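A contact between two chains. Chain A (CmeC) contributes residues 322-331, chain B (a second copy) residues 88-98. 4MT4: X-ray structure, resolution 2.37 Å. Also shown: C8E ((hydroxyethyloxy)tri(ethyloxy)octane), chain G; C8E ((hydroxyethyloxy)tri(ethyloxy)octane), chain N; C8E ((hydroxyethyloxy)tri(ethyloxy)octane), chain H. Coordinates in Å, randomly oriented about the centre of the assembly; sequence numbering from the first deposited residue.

Chain A, residues 322-331: KTWNIGGNFT
Chain B (88-98) SASGSRAKTAI

Strand 322-331 of chain A and strand 88-96 of chain B, from two copies of CmeC, lie edge to edge as antiparallel neighbours in one sheet, their N-to-C directions 177° apart and their axes 4.6 Å apart at closest approach. Both backbones are extended, with phi mostly between -105° and -156° and psi between 98° and 163°; K322(A) (-59/132), K95(B) (-95/97) and T96(B) (-77/126) are exceptions, and chain B leaves the strand at A97(B).

The register pairs N325(A) with A94(B) and G327(A) with S92(B), both at 4.1 Å between CA atoms, then N329(A) with S90(B) and T331(A) with S88(B), both at 4.5 Å CA to CA. These non-hydrogen-bonded pairs alternate with pairs that exchange two backbone bonds. I326(A) N donates to R93(B) O and R93(B) N to I326(A) O, each 3.0 Å; G328(A) N donates to G91(B) O at 3.0 Å and G91(B) N to G328(A) O at 3.2 Å; F330(A) N donates to A89(B) O at 2.7 Å and A89(B) N to F330(A) O at 2.8 Å. CA-H...O contacts supplement them, such as N325(A) CA to R93(B) O at 3.1 Å and S92(B) CA to I326(A) O at 3.2 Å.

At W324(A), K95(B) N donates to W324(A) O at 2.8 Å, but the return bond, W324(A) N to K95(B) O, is weak at 3.5 Å. The same carbonyl also accepts, and more strongly, from a side chain: T323(A) OG1 (chi1 t) donates to K95(B) O at 2.6 Å. Water 1 donates to T323(A) OG1 at 2.9 Å and accepts from A97(B) N at 3.1 Å, serving an amide beyond the strand end.

W324(A), I326(A), F330(A), A89(B), R93(B) and K95(B) project from one face. W324(A) (chi1 p, chi2 -103°) lays its indole against K95(B) (chi t, t, p, t): K95(B) CB sits 3.6 Å from the centroid of the five-membered ring, 19° off its normal, a CH-pi contact, and K95(B) CE reaches 3.4 Å from W324(A) NE1. Water 2 accepts from both W324(A) NE1 (3.2 Å) and K95(B) NZ (2.5 Å), so one oxygen serves two donors. Detergent covers the opposite ring face, C8E (chain G) O9 lying 3.4 Å from W324(A) CZ3. K322(A) (m, t, m, t) donates from NZ to C8E (chain H) O21 at 2.8 Å. R93(B) extends t, t, t, with chi4 83°; its NH1 is bonded elsewhere in the structure. Farther along, F330(A) CB meets A89(B) CB at 4.2 Å, an apolar contact.

At G328(A) and G91(B) this face lacks side chains, and C8E (chain N) runs there, C8 lying 3.7 Å from G328(A) N and C10 3.3 Å from G91(B) O; a CB on G328(A) would be crowded by its C7.

The other face carries asparagine, serine, threonine and alanine side chains: N325(A) (p) brings CB to 3.7 Å from A94(B) CB, N329(A) (t) brings OD1 to 3.7 Å from S90(B) CB, and S88(B), S90(B) and S92(B) are all p, with S88(B) OG hydrogen-bonded elsewhere in the structure.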

# COMPACT_ATOMS: atom_id res chain seq x y z
N LYS A 322 -1.45 -60.51 17.67
CA LYS A 322 -0.98 -60.01 16.38
C LYS A 322 -2.14 -59.80 15.41
O LYS A 322 -3.00 -60.68 15.26
CB LYS A 322 0.05 -60.96 15.77
CG LYS A 322 1.37 -61.00 16.52
CD LYS A 322 2.35 -61.95 15.86
CE LYS A 322 1.78 -63.36 15.79
NZ LYS A 322 2.74 -64.32 15.17
N THR A 323 -2.17 -58.64 14.77
CA THR A 323 -3.25 -58.30 13.84
C THR A 323 -2.77 -57.37 12.74
O THR A 323 -1.79 -56.63 12.90
CB THR A 323 -4.43 -57.64 14.58
OG1 THR A 323 -5.50 -57.40 13.65
CG2 THR A 323 -4.00 -56.31 15.20
N TRP A 324 -3.46 -57.41 11.60
CA TRP A 324 -3.20 -56.48 10.51
C TRP A 324 -4.42 -56.33 9.62
O TRP A 324 -5.34 -57.15 9.66
CB TRP A 324 -2.00 -56.92 9.67
CG TRP A 324 -2.06 -58.34 9.16
CD1 TRP A 324 -1.39 -59.42 9.66
CD2 TRP A 324 -2.82 -58.82 8.05
NE1 TRP A 324 -1.69 -60.54 8.94
CE2 TRP A 324 -2.57 -60.20 7.94
CE3 TRP A 324 -3.70 -58.23 7.13
CZ2 TRP A 324 -3.16 -61.00 6.96
CZ3 TRP A 324 -4.28 -59.02 6.16
CH2 TRP A 324 -4.01 -60.39 6.08
N ASN A 325 -4.43 -55.27 8.82
CA ASN A 325 -5.45 -55.09 7.79
C ASN A 325 -4.96 -54.18 6.67
O ASN A 325 -4.04 -53.39 6.85
CB ASN A 325 -6.74 -54.53 8.39
CG ASN A 325 -6.57 -53.13 8.95
OD1 ASN A 325 -6.34 -52.96 10.15
ND2 ASN A 325 -6.70 -52.13 8.09
N ILE A 326 -5.58 -54.31 5.50
CA ILE A 326 -5.26 -53.48 4.36
C ILE A 326 -6.55 -53.16 3.62
O ILE A 326 -7.44 -54.01 3.52
CB ILE A 326 -4.24 -54.17 3.41
CG1 ILE A 326 -3.82 -53.23 2.28
CG2 ILE A 326 -4.79 -55.48 2.86
CD1 ILE A 326 -2.76 -53.81 1.37
N GLY A 327 -6.69 -51.93 3.15
CA GLY A 327 -7.92 -51.50 2.52
C GLY A 327 -7.76 -50.45 1.44
O GLY A 327 -6.84 -49.63 1.48
N GLY A 328 -8.68 -50.47 0.48
CA GLY A 328 -8.71 -49.47 -0.57
C GLY A 328 -10.08 -48.83 -0.62
O GLY A 328 -11.09 -49.52 -0.56
N ASN A 329 -10.11 -47.51 -0.73
CA ASN A 329 -11.38 -46.78 -0.78
C ASN A 329 -11.53 -45.99 -2.07
O ASN A 329 -10.60 -45.31 -2.50
CB ASN A 329 -11.50 -45.84 0.43
CG ASN A 329 -12.89 -45.28 0.59
OD1 ASN A 329 -13.89 -45.95 0.32
ND2 ASN A 329 -12.98 -44.03 1.04
N PHE A 330 -12.70 -46.08 -2.69
CA PHE A 330 -12.95 -45.44 -3.97
C PHE A 330 -14.17 -44.52 -3.88
O PHE A 330 -15.30 -44.99 -3.98
CB PHE A 330 -13.15 -46.50 -5.06
CG PHE A 330 -12.57 -46.12 -6.39
CD1 PHE A 330 -11.20 -46.20 -6.61
CD2 PHE A 330 -13.39 -45.72 -7.42
CE1 PHE A 330 -10.67 -45.86 -7.84
CE2 PHE A 330 -12.86 -45.38 -8.65
CZ PHE A 330 -11.50 -45.45 -8.86
N THR A 331 -13.93 -43.23 -3.70
CA THR A 331 -15.02 -42.26 -3.58
C THR A 331 -15.16 -41.40 -4.84
O THR A 331 -14.17 -41.01 -5.45
CB THR A 331 -14.82 -41.33 -2.37
OG1 THR A 331 -13.53 -40.71 -2.44
CG2 THR A 331 -14.92 -42.12 -1.07
N SER B 88 -19.42 -44.62 -3.66
CA SER B 88 -18.31 -45.20 -2.92
C SER B 88 -18.17 -46.70 -3.17
O SER B 88 -19.15 -47.41 -3.39
CB SER B 88 -18.47 -44.95 -1.42
OG SER B 88 -19.60 -45.63 -0.91
N ALA B 89 -16.92 -47.17 -3.14
CA ALA B 89 -16.62 -48.59 -3.27
C ALA B 89 -15.36 -48.90 -2.49
O ALA B 89 -14.37 -48.18 -2.60
CB ALA B 89 -16.47 -48.98 -4.73
N SER B 90 -15.39 -49.96 -1.69
CA SER B 90 -14.25 -50.29 -0.84
C SER B 90 -14.05 -51.79 -0.69
O SER B 90 -14.98 -52.57 -0.86
CB SER B 90 -14.43 -49.65 0.54
OG SER B 90 -15.65 -50.05 1.14
N GLY B 91 -12.82 -52.17 -0.39
CA GLY B 91 -12.47 -53.56 -0.14
C GLY B 91 -11.35 -53.63 0.87
O GLY B 91 -10.39 -52.88 0.80
N SER B 92 -11.49 -54.54 1.84
CA SER B 92 -10.50 -54.66 2.89
C SER B 92 -10.38 -56.09 3.42
O SER B 92 -11.37 -56.83 3.47
CB SER B 92 -10.82 -53.71 4.05
OG SER B 92 -12.10 -53.99 4.59
N ARG B 93 -9.17 -56.47 3.80
CA ARG B 93 -8.91 -57.77 4.40
C ARG B 93 -8.24 -57.57 5.75
O ARG B 93 -7.42 -56.67 5.91
CB ARG B 93 -8.04 -58.63 3.48
CG ARG B 93 -7.64 -59.97 4.07
CD ARG B 93 -7.18 -60.93 2.98
NE ARG B 93 -6.80 -62.23 3.52
CZ ARG B 93 -7.66 -63.20 3.80
NH1 ARG B 93 -8.96 -63.02 3.61
NH2 ARG B 93 -7.22 -64.35 4.29
N ALA B 94 -8.60 -58.40 6.73
CA ALA B 94 -8.07 -58.23 8.08
C ALA B 94 -7.81 -59.55 8.78
O ALA B 94 -8.61 -60.48 8.72
CB ALA B 94 -9.02 -57.38 8.91
N LYS B 95 -6.66 -59.63 9.46
CA LYS B 95 -6.38 -60.73 10.36
C LYS B 95 -6.75 -60.30 11.78
O LYS B 95 -5.98 -59.64 12.46
CB LYS B 95 -4.91 -61.15 10.31
CG LYS B 95 -4.57 -62.28 11.27
CD LYS B 95 -3.11 -62.69 11.19
CE LYS B 95 -2.21 -61.80 12.03
NZ LYS B 95 -0.79 -62.26 12.00
N THR B 96 -7.95 -60.68 12.20
CA THR B 96 -8.42 -60.33 13.54
C THR B 96 -7.77 -61.24 14.57
O THR B 96 -7.82 -62.47 14.46
CB THR B 96 -9.95 -60.43 13.64
OG1 THR B 96 -10.55 -59.49 12.74
CG2 THR B 96 -10.41 -60.13 15.05
N ALA B 97 -7.13 -60.63 15.56
CA ALA B 97 -6.40 -61.37 16.58
C ALA B 97 -7.32 -62.24 17.42
O ALA B 97 -8.53 -62.00 17.48
CB ALA B 97 -5.62 -60.42 17.47
N ILE B 98 -6.74 -63.25 18.06
CA ILE B 98 -7.49 -64.12 18.96
C ILE B 98 -7.93 -63.34 20.20
O ILE B 98 -9.03 -63.54 20.72
CB ILE B 98 -6.65 -65.34 19.40
CG1 ILE B 98 -6.05 -66.04 18.18
CG2 ILE B 98 -7.50 -66.31 20.22
CD1 ILE B 98 -5.18 -67.23 18.53
C1 C8E G . 1.89 -49.99 8.16
C2 C8E G . 1.87 -51.47 7.96
C3 C8E G . 0.79 -52.04 7.10
C4 C8E G . 0.89 -53.50 6.79
C5 C8E G . -0.16 -54.10 5.93
C6 C8E G . -0.03 -55.55 5.61
C7 C8E G . -1.23 -56.23 5.04
C8 C8E G . -1.07 -57.63 4.55
O9 C8E G . -2.05 -58.11 3.71
C10 C8E G . -1.99 -59.42 3.29
C11 C8E G . -3.22 -59.98 2.66
O12 C8E G . -3.11 -60.49 1.38
C13 C8E G . -3.32 -61.83 1.15
C14 C8E G . -2.70 -62.82 2.08
O15 C8E G . -3.46 -63.31 3.12
C16 C8E G . -3.05 -64.46 3.76
C17 C8E G . -3.97 -65.63 3.70
O18 C8E G . -3.47 -66.86 4.06
C19 C8E G . -2.80 -66.98 5.26
C20 C8E G . -2.26 -68.32 5.63
O21 C8E G . -3.03 -69.13 6.42
C1 C8E N . -0.54 -49.94 -5.12
C2 C8E N . -1.89 -50.51 -5.40
C3 C8E N . -2.35 -51.63 -4.54
C4 C8E N . -3.79 -52.01 -4.61
C5 C8E N . -4.38 -52.67 -3.41
C6 C8E N . -5.80 -52.34 -3.07
C7 C8E N . -6.24 -52.56 -1.67
C8 C8E N . -7.44 -53.41 -1.45
O9 C8E N . -7.27 -54.61 -0.80
C10 C8E N . -8.37 -55.24 -0.26
C11 C8E N . -8.22 -56.67 0.13
O12 C8E N . -8.12 -57.60 -0.88
C13 C8E N . -8.89 -58.74 -0.82
C14 C8E N . -8.37 -59.95 -1.51
O15 C8E N . -9.21 -61.04 -1.59
C16 C8E N . -10.42 -60.90 -2.22
C17 C8E N . -11.34 -62.08 -2.22
O18 C8E N . -12.69 -61.84 -2.37
C19 C8E N . -13.58 -62.83 -2.04
C20 C8E N . -13.30 -63.63 -0.81
O21 C8E N . -14.06 -63.39 0.32
C1 C8E H . 5.80 -52.19 6.93
C2 C8E H . 5.84 -53.68 7.02
C3 C8E H . 4.64 -54.43 6.58
C4 C8E H . 4.63 -55.91 6.79
C5 C8E H . 3.55 -56.69 6.15
C6 C8E H . 3.25 -58.04 6.70
C7 C8E H . 2.28 -58.88 5.95
C8 C8E H . 1.78 -60.12 6.61
O9 C8E H . 1.51 -61.19 5.78
C10 C8E H . 0.52 -62.08 6.13
C11 C8E H . 0.38 -63.31 5.30
O12 C8E H . -0.53 -64.25 5.70
C13 C8E H . -0.81 -64.42 7.04
C14 C8E H . -0.43 -65.71 7.69
O15 C8E H . 0.87 -65.86 8.11
C16 C8E H . 1.25 -67.03 8.73
C17 C8E H . 0.40 -67.50 9.86
O18 C8E H . 0.92 -67.44 11.13
C19 C8E H . 1.79 -66.43 11.48
C20 C8E H . 1.22 -65.16 12.00
O21 C8E H . 2.10 -64.20 12.47
O HOH W 1 -7.52 -57.58 15.75
O HOH W 2 -0.00 -63.07 9.81